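Local coordinates for gamma-glutamyltransferase 1 Threonine peptidase. MEROPS family T03 (Pseudomonas nitroreducens, PDB 7D9E), which probably transfers the gamma-glutamyl group of its substrates to acceptor amines or water, as a threonine peptidase of the Ntn-hydrolase clan used in theanine synthesis, at residues W146-L150 and L206-A210. Numbering follows the deposited sequence.
Sequences WSELL and LERIA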
loop_
_atom_site.group_PDB
_atom_site.type_symbol
_atom_site.label_atom_id
_atom_site.label_comp_id
_atom_site.label_asym_id
_atom_site.label_seq_id
_atom_site.Cartn_x
_atom_site.Cartn_y
_atom_site.Cartn_z
ATOM N N TRP A 146 4.909 -0.979 25.234
ATOM C CA TRP A 146 5.547 -1.283 23.955
ATOM C C TRP A 146 6.221 -2.650 23.963
ATOM O O TRP A 146 6.025 -3.454 23.048
ATOM C CB TRP A 146 6.567 -0.186 23.652
ATOM C CG TRP A 146 7.487 -0.421 22.495
ATOM C CD1 TRP A 146 8.745 -0.943 22.556
ATOM C CD2 TRP A 146 7.261 -0.085 21.119
ATOM N NE1 TRP A 146 9.305 -0.974 21.311
ATOM C CE2 TRP A 146 8.415 -0.456 20.406
ATOM C CE3 TRP A 146 6.196 0.485 20.422
ATOM C CZ2 TRP A 146 8.538 -0.265 19.036
ATOM C CZ3 TRP A 146 6.313 0.677 19.061
ATOM C CH2 TRP A 146 7.476 0.294 18.376
ATOM N N SER A 147 7.027 -2.934 24.986
ATOM C CA SER A 147 7.794 -4.176 24.966
ATOM C C SER A 147 6.882 -5.395 24.888
ATOM O O SER A 147 7.215 -6.382 24.225
ATOM C CB SER A 147 8.694 -4.253 26.198
ATOM O OG SER A 147 7.915 -4.250 27.379
ATOM N N GLU A 148 5.720 -5.342 25.548
ATOM C CA GLU A 148 4.800 -6.473 25.527
ATOM C C GLU A 148 4.166 -6.655 24.150
ATOM O O GLU A 148 3.858 -7.787 23.750
ATOM C CB GLU A 148 3.710 -6.266 26.582
ATOM C CG GLU A 148 4.217 -6.235 28.024
ATOM C CD GLU A 148 5.175 -7.364 28.350
ATOM N N LEU A 149 3.987 -5.568 23.400
ATOM C CA LEU A 149 3.393 -5.668 22.070
ATOM C C LEU A 149 4.315 -6.354 21.071
ATOM O O LEU A 149 3.845 -6.806 20.019
ATOM C CB LEU A 149 3.065 -4.263 21.576
ATOM C CG LEU A 149 1.988 -3.536 22.388
ATOM C CD1 LEU A 149 1.834 -2.138 21.812
ATOM C CD2 LEU A 149 0.663 -4.274 22.387
ATOM N N LEU A 150 5.611 -6.415 21.355
ATOM C CA LEU A 150 6.554 -7.105 20.493
ATOM C C LEU A 150 6.622 -8.595 20.797
ATOM O O LEU A 150 7.129 -9.355 19.966
ATOM C CB LEU A 150 7.954 -6.498 20.655
ATOM C CG LEU A 150 8.391 -5.294 19.811
ATOM C CD1 LEU A 150 8.595 -5.663 18.360
ATOM C CD2 LEU A 150 7.360 -4.157 19.944
ATOM N N LEU A 206 14.091 -8.119 17.033
ATOM C CA LEU A 206 12.834 -7.688 17.630
ATOM C C LEU A 206 12.932 -7.557 19.143
ATOM O O LEU A 206 12.244 -6.706 19.726
ATOM C CB LEU A 206 11.715 -8.642 17.230
ATOM C CG LEU A 206 11.370 -8.571 15.739
ATOM C CD1 LEU A 206 10.528 -9.781 15.381
ATOM C CD2 LEU A 206 10.636 -7.292 15.411
ATOM N N GLU A 207 13.763 -8.382 19.796
ATOM C CA GLU A 207 13.997 -8.210 21.229
ATOM C C GLU A 207 14.669 -6.877 21.525
ATOM O O GLU A 207 14.308 -6.191 22.493
ATOM C CB GLU A 207 14.833 -9.363 21.788
ATOM C CG GLU A 207 14.153 -10.714 21.733
ATOM C CD GLU A 207 14.938 -11.790 22.463
ATOM O OE1 GLU A 207 16.108 -12.027 22.098
ATOM O OE2 GLU A 207 14.387 -12.392 23.410
ATOM N N ARG A 208 15.660 -6.497 20.716
ATOM C CA ARG A 208 16.297 -5.193 20.896
ATOM C C ARG A 208 15.299 -4.061 20.683
ATOM O O ARG A 208 15.300 -3.076 21.437
ATOM C CB ARG A 208 17.483 -5.039 19.943
ATOM C CG ARG A 208 18.616 -6.026 20.230
ATOM C CD ARG A 208 19.898 -5.698 19.489
ATOM N NE ARG A 208 19.746 -5.673 18.038
ATOM C CZ ARG A 208 19.868 -6.737 17.250
ATOM N NH1 ARG A 208 20.133 -7.922 17.782
ATOM N NH2 ARG A 208 19.713 -6.614 15.938
ATOM N N ILE A 209 14.464 -4.166 19.647
ATOM C CA ILE A 209 13.442 -3.146 19.402
ATOM C C ILE A 209 12.455 -3.092 20.558
ATOM O O ILE A 209 12.001 -2.008 20.955
ATOM C CB ILE A 209 12.749 -3.411 18.051
ATOM C CG1 ILE A 209 13.742 -3.201 16.910
ATOM C CG2 ILE A 209 11.550 -2.501 17.880
ATOM C CD1 ILE A 209 13.280 -3.693 15.536
ATOM N N ALA A 210 12.120 -4.250 21.136
ATOM C CA ALA A 210 11.214 -4.256 22.281
ATOM C C ALA A 210 11.803 -3.476 23.449
ATOM O O ALA A 210 11.076 -2.806 24.192
ATOM C CB ALA A 210 10.926 -5.691 22.714
#
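The first turn of helix 146-159 packs nearly antiparallel against the C-terminal part of helix 200-212: the short axes of 146-150 and 206-210 run at 160° and approach to 8.9 Å. The CA atoms come nearest at Ser-147 and Ala-210, 4.3 Å apart from Ser-147 CA to Ala-210 CA, a closeness that the small methyl of Ala-210 permits. This methyl meets Leu-150, one turn on from Trp-146, with Leu-150 CB 3.7 Å from Ala-210 CB. Farther along, Leu-150 CD1 packs 3.9 Å from Leu-206 CD2, so the leucine spans one turn of the partner helix, from Ala-210 back to Leu-206. The CA-to-CB bond of Trp-146 points toward 206-210, and the indole NE1 donates a nearly straight hydrogen bond to the backbone O of Ile-209 (2.9 Å, 172°). The carbonyl oxygens of Ile-209 and Ala-210 both lie at the edge of the ring, near its plane, while Trp-146 CZ2 rests 3.9 Å from Ile-209 CG2. Around the pair, Trp-135 meets the Trp-146 ring edge-to-face, and helix 53-67 covers the apolar side, with Phe-62 touching both Leu-150 and Leu-206. The contact thus joins two helices of the Ntn-hydrolase chain, with 55 residues between the two segments, through a buried aliphatic seam and a single side-chain-to-backbone hydrogen bond. Ile-209 lies in the last turn of helix 200-212, where its carbonyl can accept a side-chain donor; the bond satisfies the indole N-H within a largely apolar interior and ties the ring to the partner's backbone.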